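Multisubunit Na+/H+ antiporter, B subunit (Anoxybacillus flavithermus, PDB 6Z16) is a membrane subunit of a multisubunit CPA3-type antiporter, which probably exchanges sodium ions for protons across the bacterial cell membrane. Local coordinates at residues B[10-15]-B[49-54]; B[67-72]-B[129-134]; B[94-99]-B[111-116]. All coordinates share one frame; numbering follows the deposited sequence.

Interaction 1 of 3, residues B[10-15]-B[49-54]; sequences TTTAVV and VLLLLA. With PTY (phosphatidylethanolamine), chain C.
Segments 10-15 and 49-54, lying on helices 6-28 and 37-54, run nearly antiparallel where Thr12 meets Ala54, their short axes coming within 10.1 Å of each other at an angle of 165°. The contact is modest, burying 204 Å² between the two segments. Thr12 carries it, its CB directed at the opposing helix. Its methyl CG2, anti to the backbone N, meets Leu50 tip to tip, with Thr12 CG2 3.8 Å from Leu50 CG. Thr12 CG2 also lies 3.8 Å from Ala54 CB, and Leu51 CD2 reaches its flank less closely. The hydroxyl oxygen sits beside Ala54 too, OG1 of Thr12 lying 3.6 Å from CB of Ala54, yet its polar partner belongs to its own helix: OG1 is hydrogen-bonded to the carbonyl of Leu8. With the hydroxyl occupied there, Thr12 meets the opposing helix through apolar contacts. One turn on, Val15 CG1 lies 3.7 Å from Leu50 CD2, the two side chains crossing at about a right angle. Leu50 has its CG anti to the backbone N (chi1 -179°), which brings CG to Thr12, and CD2 beyond it serves Val15. On another side of helix 6-28 a phosphatidylethanolamine lies against Ala13 and Val14, the Val14 CG1 methyl 3.4 Å from the ester carbonyl oxygen O30 of the lipid. Thr16 and Ile19 of helix 6-28 extend the bed for Leu50, and Phe69 of a neighbouring subunit packs on both Thr11 and Leu50. Helix 37-54 is in turn backed by helix 114-137, against which Val49 and Leu52 pack, so in this predicted transmembrane bundle it lies between helices 6-28 and 114-137.

Interaction 2 of 3, residues B[67-72]-B[129-134]; sequences NYKWLV and TMIIIE
Tyr68, at the start of helix 68-88, lays its ring against Met130 of helix 114-137, and with Ile131 these residues supply most of the 268 Å² buried here. Met130 CB stands 3.5 Å from the centroid of the Tyr68 ring and only 4° off its normal, a CH-pi contact over the middle of the face. The chain then follows the ring outward: CG of Met130 is 3.7 Å from Tyr68 CE1, and a bend at chi3 (-62°) brings the terminal CE to 3.9 Å from the phenolic OH. The sulfur, 5.3 Å from the ring centroid, approaches obliquely in a Met-aromatic contact. Ile131 meets the root of the tyrosine, its CG1 lying 3.8 Å from Tyr68 CB. Beyond it Ile131 CD1 lies across the aliphatic part of Lys69, 3.7 Å from Lys69 CG, and less closely touches Val72 CG2. At the rim of the ring, near its plane, Glu134 OE2 comes to 3.4 Å from Tyr68 CD2, the carboxylate turned 69° to the ring, although this side chain is poorly ordered. An alanine in place of Tyr68 would probably leave Met130 without the face it covers and open a gap between the helices, while the CB contact with Ile131 could remain. Glu134 also has a long, weak ion pair with Arg61. The chemistry is thus mainly apolar, dispersion over an aromatic face and between aliphatic chains, and any electrostatic share from Glu134 stays uncertain.

Interaction 3 of 3, residues B[94-99]-B[111-116]; sequences LTHAYK and LHTAVL
The carbonyl oxygen of Ala97 is gripped twice by Thr113: the hydroxyl OG1 donates to Ala97 O over 2.9 Å, lying in the carbonyl plane at a C=O...donor angle of 150°, and the backbone N of Thr113 adds a weak bond of 3.4 Å to the same Ala97 O. Thr113 OG1 takes the crowded position between its own backbone N and carbonyl carbon (chi1 55°), which sets it facing this acceptor. The methyl branch turns elsewhere, Thr113 CG2 resting 3.6 Å from Lys99 CB. Next along, Lys99 and Leu111 form the hydrogen-bonded pair of an antiparallel beta hairpin, strands 98-101 and 109-112, which joins helix 68-88 to helix 114-137; Lys99 N to Leu111 O and Leu111 N to Lys99 O are both 2.9 Å. Tyr98 and His112 are the neighbouring non-hydrogen-bonded pair, and their side chains share the sheet face opposite that of Lys99 and Leu111. There the imidazole points its edge at the phenol in a T-shaped stack, ring centroids of His112 and Tyr98 5.2 Å apart and planes at 89°, with His112 CD2 over the ring near its rim. The other side of that imidazole works as a helix cap: His112 ND1 accepts a weak bond of 3.3 Å from Ala114 N, in the first turn of helix 114-137. Ala114 CA meanwhile sits over one face of His96, 4.2 Å from the centroid of its ring, and Leu94 CB of the same loop lies over the opposite face. Val786 of a neighbouring subunit packs on both His96 and Ala114.

Interactions 1 and 2 are buried helix-helix contacts within the predicted transmembrane bundle and touch directly, because the helix that supplies residues 49-54 also packs on 129-134. Interaction 1 is the smaller, a thin apolar seam; interaction 2 is built on an aromatic face with a carboxylate at its rim. Interaction 3 is partly exposed, on the opposite side of the chain's centre from both, and alone of the three relies on hydrogen bonds between its segments. It shares helix 114-137 with interaction 2: 111-116 leads into that helix and 129-134 lies further along it. Along the chain, interaction 3 is nested inside the loop closed by interaction 2, their centres about 26 Å apart.

Interaction 1 of 3, residues B[10-15]-B[49-54]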
# COMPACT_ATOMS: atom_id res chain seq x y z
N THR B 10 8.38 -15.41 24.14
CA THR B 10 8.30 -14.21 23.33
C THR B 10 9.19 -14.30 22.09
O THR B 10 8.79 -13.86 21.00
CB THR B 10 8.65 -12.98 24.16
OG1 THR B 10 7.90 -13.01 25.37
CG2 THR B 10 8.25 -11.74 23.41
N THR B 11 10.37 -14.91 22.22
CA THR B 11 11.17 -15.10 21.01
C THR B 11 10.56 -16.16 20.10
O THR B 11 10.73 -16.07 18.88
CB THR B 11 12.63 -15.42 21.35
OG1 THR B 11 13.42 -15.32 20.16
CG2 THR B 11 12.81 -16.82 21.89
N THR B 12 9.78 -17.11 20.64
CA THR B 12 9.05 -18.03 19.78
C THR B 12 7.95 -17.31 19.02
O THR B 12 7.76 -17.54 17.82
CB THR B 12 8.46 -19.16 20.63
OG1 THR B 12 9.53 -19.84 21.30
CG2 THR B 12 7.70 -20.15 19.78
N ALA B 13 7.26 -16.38 19.69
CA ALA B 13 6.21 -15.60 19.05
C ALA B 13 6.75 -14.70 17.95
O ALA B 13 6.06 -14.48 16.95
CB ALA B 13 5.46 -14.76 20.09
N VAL B 14 7.97 -14.17 18.10
CA VAL B 14 8.51 -13.34 17.02
C VAL B 14 9.37 -14.11 16.02
O VAL B 14 9.77 -13.54 15.00
CB VAL B 14 9.36 -12.17 17.55
CG1 VAL B 14 8.53 -11.30 18.48
CG2 VAL B 14 10.60 -12.67 18.24
N VAL B 15 9.66 -15.38 16.28
CA VAL B 15 10.51 -16.18 15.39
C VAL B 15 9.67 -17.09 14.50
O VAL B 15 10.03 -17.33 13.33
CB VAL B 15 11.57 -16.92 16.24
CG1 VAL B 15 12.07 -18.18 15.60
CG2 VAL B 15 12.78 -16.02 16.42
N VAL B 49 7.03 -27.47 15.39
CA VAL B 49 7.91 -28.08 16.39
C VAL B 49 8.38 -27.04 17.40
O VAL B 49 8.44 -27.30 18.61
CB VAL B 49 9.09 -28.79 15.70
CG1 VAL B 49 10.24 -29.04 16.65
CG2 VAL B 49 8.65 -30.11 15.20
N LEU B 50 8.73 -25.84 16.91
CA LEU B 50 9.13 -24.76 17.81
C LEU B 50 7.98 -24.35 18.73
O LEU B 50 8.19 -24.09 19.92
CB LEU B 50 9.63 -23.58 16.99
CG LEU B 50 10.10 -22.38 17.80
CD1 LEU B 50 11.27 -22.74 18.68
CD2 LEU B 50 10.48 -21.27 16.86
N LEU B 51 6.76 -24.31 18.19
CA LEU B 51 5.59 -24.08 19.03
C LEU B 51 5.38 -25.20 20.04
O LEU B 51 4.90 -24.95 21.16
CB LEU B 51 4.35 -23.92 18.16
CG LEU B 51 4.27 -22.66 17.30
CD1 LEU B 51 3.13 -22.77 16.33
CD2 LEU B 51 4.08 -21.45 18.19
N LEU B 52 5.71 -26.44 19.68
CA LEU B 52 5.64 -27.56 20.63
C LEU B 52 6.69 -27.45 21.72
O LEU B 52 6.46 -27.89 22.85
CB LEU B 52 5.82 -28.89 19.90
CG LEU B 52 4.71 -29.42 19.02
CD1 LEU B 52 5.20 -30.61 18.24
CD2 LEU B 52 3.56 -29.82 19.89
N LEU B 53 7.86 -26.91 21.39
CA LEU B 53 8.91 -26.76 22.38
C LEU B 53 8.63 -25.62 23.33
O LEU B 53 9.01 -25.69 24.50
CB LEU B 53 10.25 -26.56 21.69
CG LEU B 53 10.75 -27.79 20.95
CD1 LEU B 53 11.97 -27.47 20.14
CD2 LEU B 53 11.06 -28.87 21.95
N ALA B 54 7.94 -24.58 22.87
CA ALA B 54 7.60 -23.48 23.75
C ALA B 54 6.37 -23.75 24.61
O ALA B 54 6.16 -23.06 25.61
CB ALA B 54 7.39 -22.20 22.94
C1 PTY C . 4.66 -9.45 19.48
C2 PTY C . -0.45 -6.89 21.93
C3 PTY C . 0.37 -7.68 22.97
O4 PTY C . 4.95 -8.06 19.21
C5 PTY C . 2.42 -10.61 19.65
C6 PTY C . 3.35 -9.78 18.81
O7 PTY C . 3.55 -10.30 17.44
C8 PTY C . 4.28 -11.40 17.19
O10 PTY C . 4.55 -12.26 18.00
C11 PTY C . 4.74 -11.42 15.77
C12 PTY C . 5.21 -10.05 15.31
C13 PTY C . 6.60 -10.04 14.69
C14 PTY C . 6.71 -10.83 13.40
C15 PTY C . 8.07 -10.71 12.74
C16 PTY C . 8.43 -9.28 12.36
C17 PTY C . 9.85 -9.10 11.87
C18 PTY C . 10.17 -9.84 10.58
C19 PTY C . 11.58 -9.60 10.06
C20 PTY C . 11.91 -8.14 9.81
C30 PTY C . 6.22 -7.67 19.27
C31 PTY C . 6.34 -6.20 18.97
O30 PTY C . 7.13 -8.39 19.54
C32 PTY C . 6.10 -5.87 17.50
C33 PTY C . 7.16 -6.45 16.59
C34 PTY C . 7.26 -5.76 15.24
C35 PTY C . 8.48 -6.18 14.43
C36 PTY C . 8.72 -5.33 13.20
C37 PTY C . 8.97 -3.86 13.50
P1 PTY C . 1.87 -9.63 21.97
O11 PTY C . 1.58 -8.11 22.31
O12 PTY C . 0.87 -10.35 22.53
O13 PTY C . 3.17 -9.99 22.36
O14 PTY C . 1.70 -9.72 20.52
N1 PTY C . -1.87 -7.17 22.13

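Interaction 2 of 3, residues B[67-72]-B[129-134]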
# COMPACT_ATOMS: atom_id res chain seq x y z
N ASN B 67 -6.04 -32.42 12.82
CA ASN B 67 -5.44 -33.74 12.89
C ASN B 67 -4.74 -34.04 11.57
O ASN B 67 -5.22 -33.67 10.49
CB ASN B 67 -6.45 -34.84 13.25
CG ASN B 67 -7.66 -34.89 12.34
OD1 ASN B 67 -7.83 -34.08 11.44
ND2 ASN B 67 -8.51 -35.87 12.57
N TYR B 68 -3.58 -34.68 11.66
CA TYR B 68 -2.64 -34.73 10.55
C TYR B 68 -2.83 -35.97 9.69
O TYR B 68 -2.30 -36.02 8.57
CB TYR B 68 -1.22 -34.65 11.10
CG TYR B 68 -0.97 -33.35 11.83
CD1 TYR B 68 -0.61 -32.21 11.14
CD2 TYR B 68 -1.12 -33.26 13.21
CE1 TYR B 68 -0.40 -31.02 11.79
CE2 TYR B 68 -0.91 -32.07 13.87
CZ TYR B 68 -0.55 -30.95 13.16
OH TYR B 68 -0.34 -29.77 13.82
N LYS B 69 -3.58 -36.95 10.18
CA LYS B 69 -3.91 -38.13 9.38
C LYS B 69 -4.83 -37.76 8.23
O LYS B 69 -4.67 -38.25 7.10
CB LYS B 69 -4.51 -39.18 10.30
CG LYS B 69 -3.50 -39.64 11.35
CD LYS B 69 -4.00 -40.71 12.28
CE LYS B 69 -4.40 -40.16 13.64
NZ LYS B 69 -5.68 -39.42 13.61
N TRP B 70 -5.78 -36.85 8.48
CA TRP B 70 -6.57 -36.32 7.38
C TRP B 70 -5.71 -35.49 6.43
O TRP B 70 -5.98 -35.49 5.24
CB TRP B 70 -7.74 -35.49 7.90
CG TRP B 70 -8.83 -36.30 8.55
CD1 TRP B 70 -8.85 -37.65 8.72
CD2 TRP B 70 -10.08 -35.82 9.04
NE1 TRP B 70 -10.02 -38.04 9.32
CE2 TRP B 70 -10.80 -36.93 9.52
CE3 TRP B 70 -10.66 -34.56 9.13
CZ2 TRP B 70 -12.06 -36.82 10.09
CZ3 TRP B 70 -11.92 -34.44 9.69
CH2 TRP B 70 -12.61 -35.56 10.16
N LEU B 71 -4.65 -34.84 6.93
CA LEU B 71 -3.78 -34.08 6.04
C LEU B 71 -3.00 -34.98 5.09
O LEU B 71 -2.89 -34.66 3.90
CB LEU B 71 -2.80 -33.22 6.82
CG LEU B 71 -3.30 -31.89 7.34
CD1 LEU B 71 -2.18 -31.21 8.07
CD2 LEU B 71 -3.76 -31.06 6.17
N VAL B 72 -2.46 -36.09 5.59
CA VAL B 72 -1.71 -36.97 4.69
C VAL B 72 -2.64 -37.66 3.70
O VAL B 72 -2.31 -37.81 2.51
CB VAL B 72 -0.82 -37.97 5.47
CG1 VAL B 72 0.22 -37.23 6.24
CG2 VAL B 72 -1.60 -38.83 6.41
N THR B 129 5.46 -35.69 9.50
CA THR B 129 6.39 -35.21 10.52
C THR B 129 5.66 -34.91 11.82
O THR B 129 6.13 -35.29 12.91
CB THR B 129 7.13 -33.98 10.01
OG1 THR B 129 7.77 -34.29 8.78
CG2 THR B 129 8.18 -33.57 10.99
N MET B 130 4.47 -34.30 11.73
CA MET B 130 3.74 -34.02 12.96
C MET B 130 3.16 -35.27 13.60
O MET B 130 3.12 -35.33 14.84
CB MET B 130 2.65 -32.99 12.70
CG MET B 130 3.19 -31.59 12.52
SD MET B 130 4.21 -31.14 13.94
CE MET B 130 3.00 -31.21 15.26
N ILE B 131 2.75 -36.27 12.81
CA ILE B 131 2.27 -37.54 13.37
C ILE B 131 3.37 -38.22 14.16
O ILE B 131 3.16 -38.64 15.30
CB ILE B 131 1.72 -38.47 12.27
CG1 ILE B 131 0.36 -38.02 11.77
CG2 ILE B 131 1.57 -39.89 12.77
CD1 ILE B 131 -0.01 -38.67 10.46
N ILE B 132 4.58 -38.28 13.58
CA ILE B 132 5.72 -38.92 14.25
C ILE B 132 6.04 -38.22 15.57
O ILE B 132 6.13 -38.86 16.63
CB ILE B 132 6.95 -38.94 13.32
CG1 ILE B 132 6.71 -39.87 12.13
CG2 ILE B 132 8.19 -39.33 14.08
CD1 ILE B 132 7.77 -39.77 11.07
N ILE B 133 6.12 -36.89 15.54
CA ILE B 133 6.59 -36.16 16.71
C ILE B 133 5.54 -36.14 17.82
O ILE B 133 5.85 -36.43 18.98
CB ILE B 133 7.04 -34.75 16.29
CG1 ILE B 133 8.29 -34.91 15.43
CG2 ILE B 133 7.30 -33.88 17.50
CD1 ILE B 133 8.68 -33.71 14.68
N GLU B 134 4.27 -35.86 17.49
CA GLU B 134 3.31 -35.86 18.59
C GLU B 134 2.81 -37.26 18.93
O GLU B 134 2.05 -37.39 19.89
CB GLU B 134 2.12 -34.95 18.30
CG GLU B 134 1.10 -35.48 17.31
CD GLU B 134 -0.01 -34.49 17.04
OE1 GLU B 134 -0.00 -33.40 17.66
OE2 GLU B 134 -0.89 -34.78 16.19

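Interaction 3 of 3, residues B[94-99]-B[111-116]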
# COMPACT_ATOMS: atom_id res chain seq x y z
N LEU B 94 -1.10 -38.26 -15.30
CA LEU B 94 -0.18 -37.16 -14.94
C LEU B 94 0.49 -36.56 -16.18
O LEU B 94 1.70 -36.66 -16.38
CB LEU B 94 0.88 -37.60 -13.92
CG LEU B 94 0.54 -38.02 -12.50
CD1 LEU B 94 1.73 -38.70 -11.88
CD2 LEU B 94 0.20 -36.81 -11.69
N THR B 95 -0.33 -35.93 -17.02
CA THR B 95 0.14 -35.24 -18.22
C THR B 95 0.51 -33.78 -17.94
O THR B 95 1.44 -33.26 -18.57
CB THR B 95 -0.92 -35.34 -19.31
OG1 THR B 95 -1.22 -36.73 -19.53
CG2 THR B 95 -0.44 -34.78 -20.64
N HIS B 96 -0.17 -33.13 -16.98
CA HIS B 96 0.20 -31.83 -16.42
C HIS B 96 0.18 -30.70 -17.46
O HIS B 96 1.21 -30.17 -17.87
CB HIS B 96 1.55 -31.88 -15.70
CG HIS B 96 1.51 -32.58 -14.38
ND1 HIS B 96 2.65 -32.95 -13.70
CD2 HIS B 96 0.47 -32.95 -13.60
CE1 HIS B 96 2.31 -33.54 -12.56
NE2 HIS B 96 0.99 -33.55 -12.48
N ALA B 97 -1.03 -30.37 -17.90
CA ALA B 97 -1.27 -29.14 -18.63
C ALA B 97 -1.64 -28.02 -17.65
O ALA B 97 -1.56 -28.19 -16.43
CB ALA B 97 -2.34 -29.35 -19.69
N TYR B 98 -2.05 -26.86 -18.17
CA TYR B 98 -2.38 -25.73 -17.32
C TYR B 98 -3.83 -25.81 -16.84
O TYR B 98 -4.64 -26.57 -17.36
CB TYR B 98 -2.16 -24.41 -18.06
CG TYR B 98 -0.72 -24.09 -18.34
CD1 TYR B 98 0.08 -23.52 -17.36
CD2 TYR B 98 -0.16 -24.36 -19.58
CE1 TYR B 98 1.41 -23.23 -17.61
CE2 TYR B 98 1.16 -24.07 -19.84
CZ TYR B 98 1.94 -23.50 -18.85
OH TYR B 98 3.25 -23.22 -19.12
N LYS B 99 -4.15 -24.98 -15.85
CA LYS B 99 -5.48 -25.01 -15.25
C LYS B 99 -5.81 -23.64 -14.68
O LYS B 99 -4.98 -23.02 -14.01
CB LYS B 99 -5.57 -26.08 -14.16
CG LYS B 99 -6.94 -26.31 -13.57
CD LYS B 99 -6.91 -27.46 -12.58
CE LYS B 99 -8.30 -27.81 -12.08
NZ LYS B 99 -8.88 -26.75 -11.22
N LEU B 111 -2.42 -21.64 -13.58
CA LEU B 111 -1.24 -22.26 -13.01
C LEU B 111 -0.97 -23.62 -13.65
O LEU B 111 -1.89 -24.29 -14.13
CB LEU B 111 -1.37 -22.39 -11.48
CG LEU B 111 -2.58 -23.09 -10.86
CD1 LEU B 111 -2.36 -24.58 -10.65
CD2 LEU B 111 -2.97 -22.42 -9.55
N HIS B 112 0.30 -24.01 -13.63
CA HIS B 112 0.70 -25.32 -14.08
C HIS B 112 0.36 -26.33 -12.99
O HIS B 112 0.57 -26.06 -11.81
CB HIS B 112 2.20 -25.31 -14.38
CG HIS B 112 2.68 -26.47 -15.19
ND1 HIS B 112 3.03 -27.68 -14.63
CD2 HIS B 112 2.89 -26.60 -16.52
CE1 HIS B 112 3.43 -28.50 -15.59
NE2 HIS B 112 3.35 -27.87 -16.74
N THR B 113 -0.18 -27.49 -13.38
CA THR B 113 -0.73 -28.40 -12.39
C THR B 113 0.30 -29.27 -11.69
O THR B 113 -0.09 -30.11 -10.87
CB THR B 113 -1.79 -29.31 -13.02
OG1 THR B 113 -1.22 -30.00 -14.14
CG2 THR B 113 -2.97 -28.52 -13.47
N ALA B 114 1.59 -29.09 -11.97
CA ALA B 114 2.61 -29.73 -11.15
C ALA B 114 2.71 -29.10 -9.77
O ALA B 114 3.22 -29.73 -8.84
CB ALA B 114 3.96 -29.68 -11.87
N VAL B 115 2.20 -27.87 -9.62
CA VAL B 115 2.24 -27.18 -8.35
C VAL B 115 1.24 -27.78 -7.36
O VAL B 115 1.51 -27.85 -6.16
CB VAL B 115 2.01 -25.68 -8.59
CG1 VAL B 115 2.08 -24.87 -7.30
CG2 VAL B 115 3.02 -25.17 -9.60
N LEU B 116 0.10 -28.28 -7.84
CA LEU B 116 -0.81 -28.98 -6.94
C LEU B 116 -0.28 -30.36 -6.55
O LEU B 116 -0.58 -30.85 -5.46
CB LEU B 116 -2.21 -29.09 -7.53
CG LEU B 116 -3.21 -28.01 -7.10
CD1 LEU B 116 -2.85 -26.65 -7.63
CD2 LEU B 116 -4.63 -28.39 -7.49